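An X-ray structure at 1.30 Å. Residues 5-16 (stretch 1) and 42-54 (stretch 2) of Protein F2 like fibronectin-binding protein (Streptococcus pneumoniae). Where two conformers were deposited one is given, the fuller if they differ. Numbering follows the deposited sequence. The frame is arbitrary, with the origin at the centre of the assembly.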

ATOM      1  N   GLY A   5     -13.952   6.110   3.372  1.00 15.34           N
ATOM      2  CA  GLY A   5     -12.502   6.029   3.227  1.00 14.84           C
ATOM      3  C   GLY A   5     -11.720   6.511   4.420  1.00 14.62           C
ATOM      4  O   GLY A   5     -12.279   6.869   5.448  1.00 15.93           O
ATOM      5  N   PHE A   6     -10.419   6.475   4.267  1.00 13.54           N
ATOM      6  CA  PHE A   6      -9.486   6.824   5.293  1.00 13.72           C
ATOM      7  C   PHE A   6      -8.603   7.971   4.804  1.00 15.71           C
ATOM      8  O   PHE A   6      -7.749   7.781   4.014  1.00 14.21           O
ATOM      9  CB  PHE A   6      -8.693   5.568   5.713  1.00 13.10           C
ATOM     10  CG  PHE A   6      -9.583   4.473   6.178  1.00 12.54           C
ATOM     11  CD1 PHE A   6     -10.097   4.499   7.492  1.00 13.89           C
ATOM     12  CD2 PHE A   6      -9.956   3.453   5.359  1.00 13.30           C
ATOM     13  CE1 PHE A   6     -10.970   3.508   7.936  1.00 13.93           C
ATOM     14  CE2 PHE A   6     -10.820   2.490   5.795  1.00 13.57           C
ATOM     15  CZ  PHE A   6     -11.343   2.510   7.059  1.00 13.10           C
ATOM     16  N   PRO A   7      -8.840   9.195   5.287  1.00 27.21           N
ATOM     17  CA  PRO A   7      -8.042  10.297   4.814  1.00 26.90           C
ATOM     18  C   PRO A   7      -6.525  10.176   4.997  1.00 25.62           C
ATOM     19  O   PRO A   7      -5.993   9.504   5.910  1.00 41.28           O
ATOM     20  CB  PRO A   7      -8.604  11.484   5.588  1.00 38.34           C
ATOM     21  CG  PRO A   7     -10.057  11.163   5.761  1.00 39.01           C
ATOM     22  CD  PRO A   7     -10.148   9.656   5.799  1.00 36.46           C
ATOM     23  N   ASN A   8      -5.866  10.778   4.022  1.00 14.35           N
ATOM     24  CA  ASN A   8      -4.446  10.896   4.066  1.00 10.47           C
ATOM     25  C   ASN A   8      -4.088  12.352   4.085  1.00 10.77           C
ATOM     26  O   ASN A   8      -3.856  12.961   3.037  1.00 12.09           O
ATOM     27  CB  ASN A   8      -3.800  10.173   2.919  1.00  9.43           C
ATOM     28  CG  ASN A   8      -2.307  10.216   3.004  1.00  8.84           C
ATOM     29  OD1 ASN A   8      -1.737  10.654   4.004  1.00  9.45           O
ATOM     30  ND2 ASN A   8      -1.644   9.766   1.959  1.00  8.92           N
ATOM     31  N   ASP A   9      -4.084  12.903   5.304  1.00 11.80           N
ATOM     32  CA  ASP A   9      -3.905  14.324   5.537  1.00 14.39           C
ATOM     33  C   ASP A   9      -2.546  14.640   6.138  1.00 12.33           C
ATOM     34  O   ASP A   9      -2.336  15.741   6.662  1.00 13.80           O
ATOM     35  CB  ASP A   9      -5.062  14.906   6.382  1.00 17.59           C
ATOM     36  CG  ASP A   9      -5.229  14.227   7.740  1.00 16.86           C
ATOM     37  OD1 ASP A   9      -4.567  13.193   8.010  1.00 14.28           O
ATOM     38  OD2 ASP A   9      -6.024  14.778   8.557  1.00 27.03           O
ATOM     39  N   ALA A  10      -1.621  13.699   6.034  1.00 11.08           N
ATOM     40  CA  ALA A  10      -0.269  13.916   6.549  1.00 11.13           C
ATOM     41  C   ALA A  10       0.461  14.949   5.697  1.00 12.50           C
ATOM     42  O   ALA A  10       0.253  15.029   4.477  1.00 16.04           O
ATOM     43  CB  ALA A  10       0.502  12.625   6.475  1.00 11.01           C
ATOM     44  N   LYS A  11       1.357  15.714   6.328  1.00 13.58           N
ATOM     45  CA  LYS A  11       2.063  16.797   5.626  1.00 17.20           C
ATOM     46  C   LYS A  11       3.572  16.822   5.907  1.00 14.07           C
ATOM     47  O   LYS A  11       4.258  17.711   5.444  1.00 16.16           O
ATOM     48  CB  LYS A  11       1.411  18.165   5.899  1.00 24.23           C
ATOM     49  CG  LYS A  11       0.007  18.394   5.317  1.00 26.65           C
ATOM     50  CD  LYS A  11      -0.079  18.232   3.799  1.00 36.34           C
ATOM     51  N   GLY A  12       4.115  15.802   6.571  1.00 11.88           N
ATOM     52  CA  GLY A  12       5.539  15.761   6.832  1.00 12.39           C
ATOM     53  C   GLY A  12       6.361  15.755   5.539  1.00 10.82           C
ATOM     54  O   GLY A  12       6.091  14.960   4.637  1.00 11.39           O
ATOM     55  N   ILE A  13       7.379  16.609   5.518  1.00 10.75           N
ATOM     56  CA  ILE A  13       8.378  16.624   4.465  1.00 11.79           C
ATOM     57  C   ILE A  13       9.751  16.591   5.126  1.00 11.21           C
ATOM     58  O   ILE A  13      10.044  17.410   5.988  1.00 12.83           O
ATOM     59  CB  ILE A  13       8.236  17.859   3.552  1.00 13.82           C
ATOM     60  CG1 ILE A  13       6.882  17.767   2.791  1.00 14.19           C
ATOM     61  CG2 ILE A  13       9.410  17.980   2.583  1.00 16.26           C
ATOM     62  CD1 ILE A  13       6.774  16.693   1.691  1.00 17.50           C
ATOM     63  N   SER A  14      10.587  15.649   4.736  1.00 11.32           N
ATOM     64  CA  SER A  14      11.899  15.442   5.356  1.00 13.16           C
ATOM     65  C   SER A  14      12.889  16.468   4.871  1.00 14.22           C
ATOM     66  O   SER A  14      12.990  16.677   3.654  1.00 15.06           O
ATOM     67  CB  SER A  14      12.461  14.065   4.943  1.00 17.00           C
ATOM     68  OG  SER A  14      13.556  13.770   5.762  1.00 25.66           O
ATOM     69  N   GLY A  15      13.672  17.039   5.778  1.00 15.68           N
ATOM     70  CA  GLY A  15      14.694  17.981   5.389  1.00 18.12           C
ATOM     71  C   GLY A  15      15.764  17.414   4.481  1.00 18.69           C
ATOM     72  O   GLY A  15      16.340  18.163   3.708  1.00 24.96           O
ATOM     73  N   ASN A  16      16.021  16.113   4.578  1.00 15.72           N
ATOM     74  CA  ASN A  16      17.033  15.451   3.754  1.00 15.78           C
ATOM     75  C   ASN A  16      16.443  14.640   2.618  1.00 12.03           C
ATOM     76  O   ASN A  16      17.171  13.962   1.916  1.00 14.89           O
ATOM     77  CB  ASN A  16      17.963  14.581   4.616  1.00 16.82           C
ATOM     78  CG  ASN A  16      17.253  13.387   5.233  1.00 18.53           C
ATOM     79  OD1 ASN A  16      16.051  13.226   5.098  1.00 16.61           O
ATOM     80  ND2 ASN A  16      18.018  12.545   5.923  1.00 25.84           N
ATOM     81  N   ILE A  42       7.046   8.002   7.323  1.00  7.15           N
ATOM     82  CA  ILE A  42       7.453   9.074   8.225  1.00  7.71           C
ATOM     83  C   ILE A  42       8.730   9.749   7.717  1.00  7.53           C
ATOM     84  O   ILE A  42       9.552   9.133   7.057  1.00  8.20           O
ATOM     85  CB  ILE A  42       7.608   8.558   9.669  1.00  9.34           C
ATOM     86  CG1 ILE A  42       8.738   7.512   9.775  1.00 10.38           C
ATOM     87  CG2 ILE A  42       6.300   8.021  10.227  1.00 10.85           C
ATOM     88  CD1 ILE A  42       9.119   7.195  11.222  1.00 10.85           C
ATOM     89  N   THR A  43       8.903  11.005   8.106  1.00  8.22           N
ATOM     90  CA  THR A  43      10.120  11.720   7.805  1.00  9.04           C
ATOM     91  C   THR A  43      11.281  11.112   8.598  1.00  9.24           C
ATOM     92  O   THR A  43      11.124  10.677   9.750  1.00 11.60           O
ATOM     93  CB  THR A  43      10.005  13.197   8.138  1.00  9.68           C
ATOM     94  OG1 THR A  43       9.782  13.311   9.549  1.00 10.31           O
ATOM     95  CG2 THR A  43       8.875  13.859   7.345  1.00  9.30           C
ATOM     96  N   SER A  44      12.460  11.102   7.990  1.00 10.01           N
ATOM     97  CA  SER A  44      13.652  10.523   8.653  1.00 11.37           C
ATOM     98  C   SER A  44      14.130  11.380   9.798  1.00 12.97           C
ATOM     99  O   SER A  44      14.789  10.853  10.689  1.00 16.06           O
ATOM    100  CB  SER A  44      14.795  10.334   7.677  1.00 12.74           C
ATOM    101  OG  SER A  44      15.229  11.581   7.202  1.00 15.02           O
ATOM    102  N   ASP A  45      13.811  12.672   9.797  1.00 11.76           N
ATOM    103  CA  ASP A  45      14.335  13.578  10.792  1.00 13.29           C
ATOM    104  C   ASP A  45      13.401  13.734  11.995  1.00 11.68           C
ATOM    105  O   ASP A  45      13.751  13.440  13.145  1.00 15.28           O
ATOM    106  CB  ASP A  45      14.726  14.932  10.176  1.00 14.32           C
ATOM    107  CG  ASP A  45      13.707  15.542   9.207  1.00 15.52           C
ATOM    108  OD1 ASP A  45      12.559  15.111   9.087  1.00 13.08           O
ATOM    109  OD2 ASP A  45      14.101  16.519   8.523  1.00 21.60           O
ATOM    110  N   THR A  46      12.181  14.178  11.741  1.00 10.33           N
ATOM    111  CA  THR A  46      11.231  14.443  12.786  1.00 11.36           C
ATOM    112  C   THR A  46      10.293  13.280  13.100  1.00 11.63           C
ATOM    113  O   THR A  46       9.532  13.347  14.061  1.00 13.88           O
ATOM    114  CB  THR A  46      10.389  15.663  12.439  1.00 12.76           C
ATOM    115  OG1 THR A  46       9.720  15.427  11.206  1.00 13.18           O
ATOM    116  CG2 THR A  46      11.235  16.928  12.341  1.00 13.95           C
ATOM    117  N   HIS A  47      10.263  12.263  12.247  1.00 10.10           N
ATOM    118  CA  HIS A  47       9.385  11.100  12.420  1.00 10.67           C
ATOM    119  C   HIS A  47       7.914  11.511  12.365  1.00 11.39           C
ATOM    120  O   HIS A  47       7.053  10.930  13.041  1.00 15.68           O
ATOM    121  CB  HIS A  47       9.678  10.274  13.684  1.00 13.57           C
ATOM    122  CG  HIS A  47      11.100   9.839  13.812  1.00 14.37           C
ATOM    123  ND1 HIS A  47      11.560   9.162  14.917  1.00 17.72           N
ATOM    124  CD2 HIS A  47      12.154   9.948  12.969  1.00 15.45           C
ATOM    125  CE1 HIS A  47      12.840   8.901  14.766  1.00 18.78           C
ATOM    126  NE2 HIS A  47      13.228   9.366  13.598  1.00 18.17           N
ATOM    127  N   GLU A  48       7.647  12.567  11.591  1.00 10.52           N
ATOM    128  CA  GLU A  48       6.283  13.080  11.289  0.50 10.72           C
ATOM    129  C   GLU A  48       5.731  12.212  10.151  1.00  9.93           C
ATOM    130  O   GLU A  48       6.449  11.981   9.175  1.00 11.14           O
ATOM    131  CB  GLU A  48       6.342  14.549  10.766  0.50 11.40           C
ATOM    132  CG  GLU A  48       6.590  15.663  11.783  0.50 11.15           C
ATOM    133  CD  GLU A  48       6.843  17.007  11.104  0.50 11.60           C
ATOM    134  OE1 GLU A  48       6.127  17.338  10.134  0.50 17.44           O
ATOM    135  OE2 GLU A  48       7.748  17.746  11.521  0.50 15.77           O
ATOM    136  N   ASN A  49       4.483  11.772  10.226  0.50  9.36           N
ATOM    137  CA  ASN A  49       3.963  11.107   9.044  0.50  9.06           C
ATOM    138  C   ASN A  49       4.031  12.034   7.859  0.50  9.09           C
ATOM    139  O   ASN A  49       3.641  13.197   7.924  0.50 10.00           O
ATOM    140  CB  ASN A  49       2.513  10.734   9.159  0.50  9.30           C
ATOM    141  CG  ASN A  49       2.258   9.625  10.107  0.50  8.66           C
ATOM    142  OD1 ASN A  49       3.165   9.095  10.779  0.50  8.62           O
ATOM    143  ND2 ASN A  49       0.984   9.245  10.169  0.50  9.12           N
ATOM    144  N   SER A  50       4.475  11.456   6.758  1.00  8.89           N
ATOM    145  CA  SER A  50       4.440  12.085   5.424  1.00  8.10           C
ATOM    146  C   SER A  50       3.244  11.567   4.636  1.00  7.75           C
ATOM    147  O   SER A  50       2.675  12.294   3.841  1.00  9.36           O
ATOM    148  CB  SER A  50       5.734  11.845   4.679  1.00  9.73           C
ATOM    149  OG  SER A  50       5.995  10.463   4.495  1.00  9.27           O
ATOM    150  N   ASP A  51       2.858  10.315   4.866  1.00  7.69           N
ATOM    151  CA  ASP A  51       1.665   9.704   4.250  1.00  7.43           C
ATOM    152  C   ASP A  51       1.120   8.700   5.259  1.00  7.31           C
ATOM    153  O   ASP A  51       1.868   7.907   5.832  1.00  8.70           O
ATOM    154  CB  ASP A  51       1.978   9.059   2.894  1.00  7.99           C
ATOM    155  CG  ASP A  51       2.059  10.088   1.793  1.00  9.13           C
ATOM    156  OD1 ASP A  51       0.973  10.630   1.463  1.00  9.46           O
ATOM    157  OD2 ASP A  51       3.174  10.357   1.281  1.00 10.46           O
ATOM    158  N   ASN A  52      -0.170   8.821   5.546  1.00  7.47           N
ATOM    159  CA  ASN A  52      -0.751   8.013   6.623  1.00  7.84           C
ATOM    160  C   ASN A  52      -0.739   6.533   6.324  1.00  7.05           C
ATOM    161  O   ASN A  52      -0.788   5.730   7.261  1.00  7.44           O
ATOM    162  CB  ASN A  52      -2.206   8.389   6.885  1.00  8.64           C
ATOM    163  CG  ASN A  52      -2.385   9.730   7.568  1.00 10.14           C
ATOM    164  OD1 ASN A  52      -1.452  10.327   8.098  1.00 12.69           O
ATOM    165  ND2 ASN A  52      -3.633  10.174   7.601  1.00 12.68           N
ATOM    166  N   PHE A  53      -0.722   6.162   5.058  1.00  6.97           N
ATOM    167  CA  PHE A  53      -0.654   4.773   4.644  1.00  6.97           C
ATOM    168  C   PHE A  53       0.099   4.732   3.331  1.00  6.09           C
ATOM    169  O   PHE A  53       0.229   5.759   2.646  1.00  6.82           O
ATOM    170  CB  PHE A  53      -2.071   4.184   4.443  1.00  7.75           C
ATOM    171  CG  PHE A  53      -2.919   4.915   3.417  1.00  8.04           C
ATOM    172  CD1 PHE A  53      -2.807   4.622   2.073  1.00  9.92           C
ATOM    173  CD2 PHE A  53      -3.827   5.892   3.836  1.00  9.28           C
ATOM    174  CE1 PHE A  53      -3.543   5.334   1.156  1.00 10.48           C
ATOM    175  CE2 PHE A  53      -4.596   6.557   2.911  1.00 11.37           C
ATOM    176  CZ  PHE A  53      -4.453   6.269   1.575  1.00 11.79           C
ATOM    177  N   ALA A  54       0.510   3.539   2.944  1.00  6.45           N
ATOM    178  CA  ALA A  54       1.098   3.309   1.630  1.00  6.07           C
ATOM    179  C   ALA A  54       0.901   1.836   1.296  1.00  5.74           C
ATOM    180  O   ALA A  54       0.457   1.057   2.152  1.00  6.45           O
ATOM    181  CB  ALA A  54       2.572   3.697   1.603  1.00  7.15           C
TER
HETATM  182  O   HOH W   1       3.736  14.787   3.173  1.00 12.69           O
HETATM  183  O   HOH W   2       7.420  18.650   7.655  1.00 26.01           O
HETATM  184  O   HOH W   3      10.696  17.242   8.709  1.00 28.70           O

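Residues 5-16 form no regular helix or strand, yet they follow residues 42-54 closely, and the contact buries 688 Å² counted over both sides. The nearest CA atoms give the register: Asn 8 CA lies 5.3 Å from Asn 52 CA. Ala 10 CA lies 5.2 Å from Asp 51 CA. Gly 12 CA comes within 4.1 Å of Ser 50 CA, and Ser 14 CA is 4.8 Å from Thr 43 CA. The second stretch turns a corner at Ser 50, and between Thr 43 and Glu 48 it loops back on itself, with Thr 43 N donating to Glu 48 O at 2.8 Å. Side chains from both ends of this loop touch Gly 12: Thr 43 CG2 is 3.6 Å from Gly 12 C, and Glu 48 OE1 is 3.7 Å from Gly 12 CA.

Asn 8 and Asn 52 each reach across to the other stretch, Asn 8 to Asn 52 N and Asp 51, Asn 52 to Pro 7 and Asp 9. With chi1 at -176° (t) and chi2 at 9°, Asn 8 places OD1 2.9 Å from Asn 52 N, in a nearly linear bond (177°), while Asn 8 ND2 donates to Asp 51 OD1 at 2.8 Å. The amide thus offers its oxygen to backbone and one N-H to a carboxylate; ND2 is also bonded elsewhere in the structure. Asn 52 (chi1 -72°, m) sends ND2 across to Pro 7 O at 3.0 Å and to Asp 9 OD1 at 3.2 Å. The CA-to-CB bond of Asp 9 points away, but its p rotamer brings the carboxylate within reach. Beside this network, Phe 53 (chi1 58°, p) brings its ring up to the first stretch: Phe 53 CE2 lies 3.7 Å from Asn 8 CB, and Pro 7 O lies at the ring edge.

Ala 10 points its methyl toward the second stretch, where CB sits 3.4 Å from both Ser 50 O and Asn 52 OD1. Gly 12 comes closer still, its N donating to Asn 49 O at 3.0 Å. An ideal CB on Gly 12 would lie 2.6 Å from Asn 49 O, a clash, so the absence of a side chain permits this approach. Thr 43 CG2 fills the adjoining space; its p rotamer leaves Thr 43 OG1 to accept from Glu 48 N at 3.0 Å within the loop. Water 1 donates to Gly 12 O and Ser 50 O, both at 2.8 Å, bridging the backbones.

Farther along, Asp 45 (chi1 45°, p) accepts from Gly 15 N at OD2, 2.8 Å away, and from Thr 46 N at OD1, also 2.8 Å, so its two oxygens serve different stretches. Ser 14 (t), Ser 44 (p) and Asn 16 (p) gather their polar ends: Asn 16 OD1 lies 2.6 Å from Ser 14 OG and 2.8 Å from Ser 44 OG, and the geometry leaves the hydroxyl protons unsettled.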